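Local coordinates for nisin biosynthesis protein NisC (Lactococcus lactis subsp. lactis, PDB 2G0D) that cyclises the lantibiotic nisin during its biosynthesis, forming its thioether rings with the help of a bound zinc ion, at residues A[88-96]-A[391-399]; A[301-312]-A[337-346]. All coordinates share one frame; numbering follows the deposited sequence.

How the interactions relate
The two contacts belong to one alpha toroid, the helical barrel of the LanC family, and their centres lie about 25 Å apart. Interaction 1 joins segment 88-96, on helix 85-92 and the residues after it, to the 391-399 segment after helix 376-387, so it brings together parts of the chain separated by 294 residues. Interaction 2 falls within that span and is more local, pairing helix 298-314 with helix 327-341 and the turn that follows it. The two meet where R396 NH2 packs 3.3 Å from R339 CZ; both arginines also form salt bridges to D403, which bridges the like charges. Interaction 1 thus ties the C-terminal region to an early helix, whereas interaction 2 packs neighbouring helices together.

Interaction 1 of 2, residues A[88-96]-A[391-399]; sequences IALSILHLR and NFTYWRQAL
H94 rests against F392 and T393 along its whole side chain. CB lies 3.2 Å from F392 O, and CG and CD2 are still near that oxygen. With CG placed between the backbone N and the carbonyl carbon (chi1 63°), the imidazole lies alongside T393, pointing the same way. T393 CG2 sits over one ring face, 4.0 Å from the centroid and 16° off the normal, a CH-pi contact closest to CE1, with NE2 at the tip also near. ND1 is 2.9 Å from a water that also donates to L90 O and accepts from Y394 N, so one molecule links both backbones and the ring.

L93 CD2 covers a face of the Y394 ring, 4.2 Å from its centroid. L90 supplies the apolar remainder: CD1 packs 3.6 Å from Y394 CB, and CD2 lies 3.8 Å from A398 CB. T393 OG1 faces other partners, bonding to E46 and accepting from W395 N at 3.2 Å in an ST turn.

The two segments therefore meet through methyl-to-ring packing and a shared water rather than direct hydrogen bonds. That water satisfies L90 O and Y394 N and probably helps fix the rotation of the imidazole.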
loop_
_atom_site.group_PDB
_atom_site.type_symbol
_atom_site.label_atom_id
_atom_site.label_comp_id
_atom_site.label_asym_id
_atom_site.label_seq_id
_atom_site.Cartn_x
_atom_site.Cartn_y
_atom_site.Cartn_z
ATOM N N ILE A 88 10.034 -6.596 5.139
ATOM C CA ILE A 88 11.467 -6.858 5.139
ATOM C C ILE A 88 11.879 -7.592 3.867
ATOM O O ILE A 88 12.867 -7.209 3.210
ATOM C CB ILE A 88 11.915 -7.664 6.391
ATOM C CG1 ILE A 88 11.549 -6.909 7.679
ATOM C CG2 ILE A 88 13.413 -7.947 6.323
ATOM C CD1 ILE A 88 11.701 -7.732 8.977
ATOM N N ALA A 89 11.119 -8.633 3.506
ATOM C CA ALA A 89 11.368 -9.367 2.260
ATOM C C ALA A 89 11.228 -8.488 1.021
ATOM O O ALA A 89 12.062 -8.579 0.117
ATOM C CB ALA A 89 10.481 -10.605 2.157
ATOM N N LEU A 90 10.177 -7.665 0.953
ATOM C CA LEU A 90 10.039 -6.739 -0.169
ATOM C C LEU A 90 11.269 -5.848 -0.320
ATOM O O LEU A 90 11.744 -5.614 -1.459
ATOM C CB LEU A 90 8.784 -5.842 -0.028
ATOM C CG LEU A 90 8.462 -4.925 -1.233
ATOM C CD1 LEU A 90 8.009 -5.754 -2.412
ATOM C CD2 LEU A 90 7.423 -3.911 -0.854
ATOM N N SER A 91 11.796 -5.356 0.816
ATOM C CA SER A 91 12.904 -4.400 0.785
ATOM C C SER A 91 14.212 -4.976 0.183
ATOM O O SER A 91 15.078 -4.211 -0.315
ATOM C CB SER A 91 13.131 -3.779 2.164
ATOM O OG SER A 91 13.771 -4.673 3.078
ATOM N N ILE A 92 14.348 -6.315 0.186
ATOM C CA ILE A 92 15.554 -6.960 -0.367
ATOM C C ILE A 92 15.282 -7.890 -1.558
ATOM O O ILE A 92 16.190 -8.519 -2.098
ATOM C CB ILE A 92 16.357 -7.736 0.726
ATOM C CG1 ILE A 92 15.569 -8.972 1.200
ATOM C CG2 ILE A 92 16.716 -6.823 1.911
ATOM C CD1 ILE A 92 16.299 -9.808 2.256
ATOM N N LEU A 93 14.029 -7.994 -1.961
ATOM C CA LEU A 93 13.630 -8.953 -3.011
ATOM C C LEU A 93 14.488 -8.858 -4.294
ATOM O O LEU A 93 14.888 -9.889 -4.844
ATOM C CB LEU A 93 12.128 -8.821 -3.334
ATOM C CG LEU A 93 11.590 -9.804 -4.379
ATOM C CD1 LEU A 93 11.798 -11.258 -3.949
ATOM C CD2 LEU A 93 10.139 -9.546 -4.649
ATOM N N HIS A 94 14.794 -7.636 -4.743
ATOM C CA HIS A 94 15.621 -7.404 -5.963
ATOM C C HIS A 94 17.054 -7.949 -5.878
ATOM O O HIS A 94 17.736 -8.076 -6.891
ATOM C CB HIS A 94 15.711 -5.920 -6.251
ATOM C CG HIS A 94 16.385 -5.158 -5.163
ATOM N ND1 HIS A 94 15.767 -4.897 -3.962
ATOM C CD2 HIS A 94 17.627 -4.629 -5.080
ATOM C CE1 HIS A 94 16.597 -4.230 -3.184
ATOM N NE2 HIS A 94 17.736 -4.062 -3.834
ATOM N N LEU A 95 17.481 -8.301 -4.673
ATOM C CA LEU A 95 18.823 -8.815 -4.439
ATOM C C LEU A 95 18.893 -10.352 -4.434
ATOM O O LEU A 95 19.982 -10.916 -4.332
ATOM C CB LEU A 95 19.341 -8.271 -3.126
ATOM C CG LEU A 95 19.636 -6.760 -3.037
ATOM C CD1 LEU A 95 19.846 -6.322 -1.586
ATOM C CD2 LEU A 95 20.857 -6.399 -3.874
ATOM N N ARG A 96 17.724 -10.995 -4.551
ATOM C CA ARG A 96 17.574 -12.450 -4.536
ATOM C C ARG A 96 18.674 -13.219 -5.273
ATOM O O ARG A 96 19.294 -14.113 -4.694
ATOM C CB ARG A 96 16.184 -12.886 -5.040
ATOM C CG ARG A 96 15.936 -14.399 -4.833
ATOM C CD ARG A 96 14.472 -14.863 -4.953
ATOM N NE ARG A 96 14.408 -16.330 -4.849
ATOM C CZ ARG A 96 14.223 -17.030 -3.724
ATOM N NH1 ARG A 96 14.032 -16.422 -2.549
ATOM N NH2 ARG A 96 14.233 -18.366 -3.772
ATOM N N ASN A 391 13.132 1.322 -12.043
ATOM C CA ASN A 391 13.026 0.887 -10.647
ATOM C C ASN A 391 13.901 -0.301 -10.427
ATOM O O ASN A 391 13.676 -1.365 -11.022
ATOM C CB ASN A 391 11.578 0.537 -10.245
ATOM C CG ASN A 391 10.732 1.763 -10.002
ATOM O OD1 ASN A 391 10.040 1.841 -8.995
ATOM N ND2 ASN A 391 10.820 2.754 -10.898
ATOM N N PHE A 392 14.907 -0.111 -9.582
ATOM C CA PHE A 392 15.783 -1.187 -9.174
ATOM C C PHE A 392 15.098 -2.125 -8.148
ATOM O O PHE A 392 15.506 -3.277 -8.007
ATOM C CB PHE A 392 17.068 -0.599 -8.586
ATOM C CG PHE A 392 17.857 0.232 -9.565
ATOM C CD1 PHE A 392 18.603 -0.380 -10.579
ATOM C CD2 PHE A 392 17.844 1.630 -9.488
ATOM C CE1 PHE A 392 19.329 0.392 -11.498
ATOM C CE2 PHE A 392 18.563 2.411 -10.390
ATOM C CZ PHE A 392 19.309 1.793 -11.404
ATOM N N THR A 393 14.049 -1.632 -7.471
ATOM C CA THR A 393 13.423 -2.366 -6.369
ATOM C C THR A 393 11.950 -2.565 -6.643
ATOM O O THR A 393 11.416 -1.994 -7.595
ATOM C CB THR A 393 13.513 -1.579 -5.020
ATOM O OG1 THR A 393 12.665 -0.422 -5.073
ATOM C CG2 THR A 393 14.954 -1.131 -4.707
ATOM N N TYR A 394 11.278 -3.314 -5.760
ATOM C CA TYR A 394 9.824 -3.462 -5.840
ATOM C C TYR A 394 9.072 -2.573 -4.860
ATOM O O TYR A 394 7.971 -2.927 -4.422
ATOM C CB TYR A 394 9.401 -4.948 -5.684
ATOM C CG TYR A 394 9.968 -5.859 -6.758
ATOM C CD1 TYR A 394 9.258 -6.121 -7.924
ATOM C CD2 TYR A 394 11.231 -6.423 -6.612
ATOM C CE1 TYR A 394 9.793 -6.955 -8.938
ATOM C CE2 TYR A 394 11.794 -7.235 -7.604
ATOM C CZ TYR A 394 11.068 -7.502 -8.759
ATOM O OH TYR A 394 11.630 -8.340 -9.708
ATOM N N TRP A 395 9.639 -1.426 -4.507
ATOM C CA TRP A 395 9.021 -0.553 -3.482
ATOM C C TRP A 395 7.561 -0.213 -3.748
ATOM O O TRP A 395 6.763 -0.116 -2.808
ATOM C CB TRP A 395 9.806 0.755 -3.274
ATOM C CG TRP A 395 9.736 1.773 -4.406
ATOM C CD1 TRP A 395 10.448 1.742 -5.590
ATOM C CD2 TRP A 395 8.974 2.995 -4.430
ATOM N NE1 TRP A 395 10.160 2.856 -6.334
ATOM C CE2 TRP A 395 9.263 3.640 -5.658
ATOM C CE3 TRP A 395 8.073 3.612 -3.532
ATOM C CZ2 TRP A 395 8.683 4.871 -6.021
ATOM C CZ3 TRP A 395 7.502 4.836 -3.892
ATOM C CH2 TRP A 395 7.801 5.447 -5.134
ATOM N N ARG A 396 7.219 -0.014 -5.021
ATOM C CA ARG A 396 5.843 0.354 -5.436
ATOM C C ARG A 396 4.757 -0.646 -5.069
ATOM O O ARG A 396 3.584 -0.269 -4.911
ATOM C CB ARG A 396 5.793 0.625 -6.957
ATOM C CG ARG A 396 6.264 2.017 -7.328
ATOM C CD ARG A 396 6.481 2.189 -8.868
ATOM N NE ARG A 396 6.948 3.558 -9.165
ATOM C CZ ARG A 396 7.522 3.970 -10.297
ATOM N NH1 ARG A 396 7.895 5.250 -10.381
ATOM N NH2 ARG A 396 7.740 3.134 -11.336
ATOM N N GLN A 397 5.165 -1.921 -4.939
ATOM C CA GLN A 397 4.288 -3.007 -4.514
ATOM C C GLN A 397 3.623 -2.689 -3.192
ATOM O O GLN A 397 2.474 -3.066 -2.968
ATOM C CB GLN A 397 5.080 -4.316 -4.373
ATOM C CG GLN A 397 4.246 -5.601 -4.534
ATOM C CD GLN A 397 3.800 -5.857 -6.004
ATOM O OE1 GLN A 397 3.028 -6.801 -6.301
ATOM N NE2 GLN A 397 4.278 -5.031 -6.902
ATOM N N ALA A 398 4.351 -2.021 -2.307
ATOM C CA ALA A 398 3.858 -1.704 -0.968
ATOM C C ALA A 398 2.683 -0.710 -0.998
ATOM O O ALA A 398 1.935 -0.595 -0.025
ATOM C CB ALA A 398 4.990 -1.141 -0.127
ATOM N N LEU A 399 2.555 0.012 -2.110
ATOM C CA LEU A 399 1.493 1.005 -2.324
ATOM C C LEU A 399 0.418 0.501 -3.263
ATOM O O LEU A 399 -0.471 1.256 -3.638
ATOM C CB LEU A 399 2.100 2.300 -2.886
ATOM C CG LEU A 399 3.036 3.108 -1.975
ATOM C CD1 LEU A 399 3.556 4.377 -2.687
ATOM C CD2 LEU A 399 2.328 3.504 -0.700
HETATM O O HOH W 1 12.841 -4.639 -3.743
#

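Interaction 2 of 2, residues A[301-312]-A[337-346]; sequences VDKAEKILESAM and FKRLLNTKKF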
loop_
_atom_site.group_PDB
_atom_site.type_symbol
_atom_site.label_atom_id
_atom_site.label_comp_id
_atom_site.label_asym_id
_atom_site.label_seq_id
_atom_site.Cartn_x
_atom_site.Cartn_y
_atom_site.Cartn_z
ATOM N N VAL A 301 -12.231 2.003 -16.246
ATOM C CA VAL A 301 -10.939 2.625 -16.489
ATOM C C VAL A 301 -11.118 4.136 -16.685
ATOM O O VAL A 301 -10.447 4.924 -16.023
ATOM C CB VAL A 301 -10.184 1.992 -17.682
ATOM C CG1 VAL A 301 -8.912 2.775 -17.969
ATOM C CG2 VAL A 301 -9.820 0.535 -17.381
ATOM N N ASP A 302 -12.047 4.525 -17.561
ATOM C CA ASP A 302 -12.348 5.949 -17.793
ATOM C C ASP A 302 -12.786 6.673 -16.488
ATOM O O ASP A 302 -12.401 7.818 -16.257
ATOM C CB ASP A 302 -13.381 6.134 -18.946
ATOM C CG ASP A 302 -12.835 5.684 -20.328
ATOM O OD1 ASP A 302 -11.608 5.423 -20.438
ATOM O OD2 ASP A 302 -13.631 5.580 -21.314
ATOM N N LYS A 303 -13.563 5.999 -15.638
ATOM C CA LYS A 303 -13.961 6.602 -14.358
ATOM C C LYS A 303 -12.746 6.774 -13.460
ATOM O O LYS A 303 -12.590 7.826 -12.843
ATOM C CB LYS A 303 -14.987 5.764 -13.618
ATOM C CG LYS A 303 -15.607 6.535 -12.453
ATOM C CD LYS A 303 -16.938 5.965 -12.009
ATOM C CE LYS A 303 -17.469 6.753 -10.827
ATOM N NZ LYS A 303 -18.886 6.507 -10.561
ATOM N N ALA A 304 -11.883 5.753 -13.402
ATOM C CA ALA A 304 -10.665 5.843 -12.585
ATOM C C ALA A 304 -9.943 7.172 -12.839
ATOM O O ALA A 304 -9.549 7.848 -11.905
ATOM C CB ALA A 304 -9.732 4.644 -12.837
ATOM N N GLU A 305 -9.796 7.552 -14.107
ATOM C CA GLU A 305 -9.086 8.780 -14.441
ATOM C C GLU A 305 -9.807 10.022 -13.960
ATOM O O GLU A 305 -9.181 10.965 -13.478
ATOM C CB GLU A 305 -8.895 8.887 -15.940
ATOM C CG GLU A 305 -7.879 7.946 -16.457
ATOM C CD GLU A 305 -7.326 8.433 -17.765
ATOM O OE1 GLU A 305 -6.480 9.372 -17.747
ATOM O OE2 GLU A 305 -7.760 7.880 -18.794
ATOM N N LYS A 306 -11.124 10.017 -14.115
ATOM C CA LYS A 306 -11.957 11.142 -13.709
ATOM C C LYS A 306 -11.867 11.325 -12.192
ATOM O O LYS A 306 -11.716 12.444 -11.722
ATOM C CB LYS A 306 -13.418 10.939 -14.169
ATOM C CG LYS A 306 -13.627 11.027 -15.691
ATOM C CD LYS A 306 -15.118 11.122 -16.020
ATOM C CE LYS A 306 -15.439 10.946 -17.495
ATOM N NZ LYS A 306 -14.414 11.481 -18.442
ATOM N N ILE A 307 -11.938 10.220 -11.450
ATOM C CA ILE A 307 -11.818 10.219 -9.989
ATOM C C ILE A 307 -10.471 10.810 -9.535
ATOM O O ILE A 307 -10.425 11.626 -8.620
ATOM C CB ILE A 307 -11.920 8.791 -9.391
ATOM C CG1 ILE A 307 -13.312 8.180 -9.622
ATOM C CG2 ILE A 307 -11.628 8.808 -7.860
ATOM C CD1 ILE A 307 -13.356 6.671 -9.240
ATOM N N LEU A 308 -9.376 10.388 -10.169
ATOM C CA LEU A 308 -8.063 10.842 -9.734
ATOM C C LEU A 308 -7.905 12.316 -10.106
ATOM O O LEU A 308 -7.345 13.104 -9.350
ATOM C CB LEU A 308 -6.937 10.005 -10.365
ATOM C CG LEU A 308 -5.496 10.431 -9.992
ATOM C CD1 LEU A 308 -5.299 10.467 -8.465
ATOM C CD2 LEU A 308 -4.456 9.540 -10.671
ATOM N N GLU A 309 -8.402 12.663 -11.283
ATOM C CA GLU A 309 -8.255 14.013 -11.817
ATOM C C GLU A 309 -8.998 15.002 -10.919
ATOM O O GLU A 309 -8.482 16.080 -10.628
ATOM C CB GLU A 309 -8.745 14.065 -13.263
ATOM C CG GLU A 309 -8.240 15.235 -14.035
ATOM C CD GLU A 309 -8.672 15.228 -15.513
ATOM O OE1 GLU A 309 -9.552 14.414 -15.921
ATOM O OE2 GLU A 309 -8.101 16.049 -16.265
ATOM N N SER A 310 -10.173 14.591 -10.446
ATOM C CA SER A 310 -10.966 15.362 -9.495
ATOM C C SER A 310 -10.188 15.628 -8.231
ATOM O O SER A 310 -10.225 16.735 -7.701
ATOM C CB SER A 310 -12.242 14.608 -9.111
ATOM O OG SER A 310 -13.156 15.484 -8.498
ATOM N N ALA A 311 -9.512 14.598 -7.738
ATOM C CA ALA A 311 -8.709 14.698 -6.519
ATOM C C ALA A 311 -7.457 15.549 -6.712
ATOM O O ALA A 311 -7.093 16.304 -5.833
ATOM C CB ALA A 311 -8.340 13.323 -6.022
ATOM N N MET A 312 -6.816 15.444 -7.868
ATOM C CA MET A 312 -5.664 16.290 -8.175
ATOM C C MET A 312 -6.060 17.767 -8.210
ATOM O O MET A 312 -5.406 18.608 -7.599
ATOM C CB MET A 312 -4.998 15.849 -9.482
ATOM C CG MET A 312 -4.358 14.433 -9.420
ATOM S SD MET A 312 -3.287 14.173 -7.973
ATOM C CE MET A 312 -2.056 15.471 -8.220
ATOM N N PHE A 337 -0.835 5.709 -13.154
ATOM C CA PHE A 337 -1.805 5.920 -14.251
ATOM C C PHE A 337 -1.157 6.192 -15.612
ATOM O O PHE A 337 -1.530 5.583 -16.621
ATOM C CB PHE A 337 -2.752 7.062 -13.933
ATOM C CG PHE A 337 -3.962 6.658 -13.172
ATOM C CD1 PHE A 337 -3.874 6.269 -11.828
ATOM C CD2 PHE A 337 -5.219 6.679 -13.792
ATOM C CE1 PHE A 337 -5.023 5.899 -11.123
ATOM C CE2 PHE A 337 -6.361 6.320 -13.099
ATOM C CZ PHE A 337 -6.273 5.939 -11.762
ATOM N N LYS A 338 -0.188 7.113 -15.641
ATOM C CA LYS A 338 0.490 7.490 -16.884
ATOM C C LYS A 338 1.258 6.306 -17.488
ATOM O O LYS A 338 1.176 6.055 -18.679
ATOM C CB LYS A 338 1.441 8.664 -16.630
ATOM C CG LYS A 338 2.079 9.210 -17.890
ATOM C CD LYS A 338 3.123 10.258 -17.593
ATOM C CE LYS A 338 3.744 10.761 -18.888
ATOM N NZ LYS A 338 2.780 11.594 -19.665
ATOM N N ARG A 339 2.000 5.591 -16.639
ATOM C CA ARG A 339 2.709 4.371 -17.004
ATOM C C ARG A 339 1.784 3.303 -17.630
ATOM O O ARG A 339 2.165 2.671 -18.605
ATOM C CB ARG A 339 3.401 3.780 -15.758
ATOM C CG ARG A 339 4.435 2.671 -16.054
ATOM C CD ARG A 339 5.631 2.736 -15.065
ATOM N NE ARG A 339 5.062 2.804 -13.759
ATOM C CZ ARG A 339 5.026 3.877 -12.977
ATOM N NH1 ARG A 339 5.624 5.022 -13.293
ATOM N NH2 ARG A 339 4.376 3.766 -11.848
ATOM N N LEU A 340 0.594 3.078 -17.059
ATOM C CA LEU A 340 -0.272 1.993 -17.569
ATOM C C LEU A 340 -1.145 2.415 -18.771
ATOM O O LEU A 340 -1.380 1.620 -19.674
ATOM C CB LEU A 340 -1.136 1.381 -16.460
ATOM C CG LEU A 340 -0.417 0.692 -15.275
ATOM C CD1 LEU A 340 -1.416 0.128 -14.281
ATOM C CD2 LEU A 340 0.567 -0.384 -15.729
ATOM N N LEU A 341 -1.573 3.679 -18.781
ATOM C CA LEU A 341 -2.560 4.197 -19.739
ATOM C C LEU A 341 -1.963 5.131 -20.793
ATOM O O LEU A 341 -2.596 5.425 -21.815
ATOM C CB LEU A 341 -3.695 4.903 -18.978
ATOM C CG LEU A 341 -4.446 4.060 -17.921
ATOM C CD1 LEU A 341 -5.684 4.797 -17.396
ATOM C CD2 LEU A 341 -4.879 2.732 -18.489
ATOM N N ASN A 342 -0.742 5.600 -20.551
ATOM C CA ASN A 342 -0.141 6.614 -21.405
ATOM C C ASN A 342 -1.013 7.854 -21.471
ATOM O O ASN A 342 -1.068 8.539 -22.486
ATOM C CB ASN A 342 0.146 6.067 -22.805
ATOM C CG ASN A 342 1.064 4.864 -22.770
ATOM O OD1 ASN A 342 0.715 3.775 -23.263
ATOM N ND2 ASN A 342 2.241 5.040 -22.167
ATOM N N THR A 343 -1.698 8.136 -20.367
ATOM C CA THR A 343 -2.511 9.337 -20.271
ATOM C C THR A 343 -1.631 10.548 -19.988
ATOM O O THR A 343 -0.632 10.430 -19.295
ATOM C CB THR A 343 -3.604 9.206 -19.192
ATOM O OG1 THR A 343 -4.319 10.436 -19.108
ATOM C CG2 THR A 343 -3.000 8.891 -17.800
ATOM N N LYS A 344 -2.022 11.706 -20.518
ATOM C CA LYS A 344 -1.303 12.963 -20.317
ATOM C C LYS A 344 -2.030 13.854 -19.311
ATOM O O LYS A 344 -1.550 14.939 -18.972
ATOM C CB LYS A 344 -1.132 13.709 -21.656
ATOM C CG LYS A 344 -0.072 13.090 -22.580
ATOM C CD LYS A 344 0.042 13.845 -23.916
ATOM C CE LYS A 344 0.954 15.089 -23.807
ATOM N NZ LYS A 344 1.183 15.795 -25.127
ATOM N N LYS A 345 -3.167 13.374 -18.813
ATOM C CA LYS A 345 -4.013 14.106 -17.841
ATOM C C LYS A 345 -3.330 14.655 -16.585
ATOM O O LYS A 345 -3.791 15.640 -16.010
ATOM C CB LYS A 345 -5.177 13.216 -17.397
ATOM C CG LYS A 345 -6.266 13.093 -18.440
ATOM C CD LYS A 345 -7.432 12.250 -17.937
ATOM C CE LYS A 345 -8.316 11.843 -19.112
ATOM N NZ LYS A 345 -7.459 11.239 -20.202
ATOM N N PHE A 346 -2.254 14.018 -16.139
ATOM C CA PHE A 346 -1.664 14.368 -14.849
ATOM C C PHE A 346 -0.284 14.984 -15.026
ATOM O O PHE A 346 0.503 15.117 -14.060
ATOM C CB PHE A 346 -1.637 13.123 -13.942
ATOM C CG PHE A 346 -2.960 12.394 -13.908
ATOM C CD1 PHE A 346 -4.074 12.976 -13.287
ATOM C CD2 PHE A 346 -3.114 11.176 -14.548
ATOM C CE1 PHE A 346 -5.310 12.342 -13.269
ATOM C CE2 PHE A 346 -4.365 10.518 -14.534
ATOM C CZ PHE A 346 -5.460 11.110 -13.904
#
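L308 CD2 sits in the angle between the F337 and F346 rings, over a face of each, and the aromatic contacts centre on this methyl. It lies 3.8 Å from the F337 centroid. From the F346 centroid L308 CD2 is 3.9 Å away, and both are CH-pi contacts. CG stands anti to the backbone N (chi1 179°), which carries CD2 across to the two rings. The edge of F337 is turned to the backbone of A304 and E305, while E305 O and E309 CA lie in the plane of F346 at its edge. K345 CB covers the F346 face opposite L308, so this ring is held between two aliphatic groups.

Purely aliphatic packing continues toward the N-terminal end of segment 301-312, where the side chains of V301 and L341 pass in opposite directions, with V301 CG1 3.9 Å from L341 CD1. E305 CG also reaches L341 CD1, serving the apolar layer while its carboxylate reaches the polar partners.

The polar contacts converge on E305 OE1. T343 OG1 donates to E305 OE1 at 2.8 Å, approaching on the syn side and 17° out of the carboxylate plane. K345 NZ forms a salt bridge with E305 OE1 at 3.2 Å, though as a hydrogen bond it is weak. T343 OG1 in turn accepts from K345 N at 3.2 Å, forming an ST turn that braces the donor hydroxyl.

The helical segments 301-312 and 337-341 run nearly antiparallel, at 158° with axes 12.3 Å apart, a spacing filled by F337, L308 and L341, while F346 packs from the segment after the helix. One buried carboxylate oxygen, held by the T343 hydroxyl and, more weakly, by the K345 ammonium, probably favours ionised E305, and it ties the turn after helix 327-341 to helix 298-314.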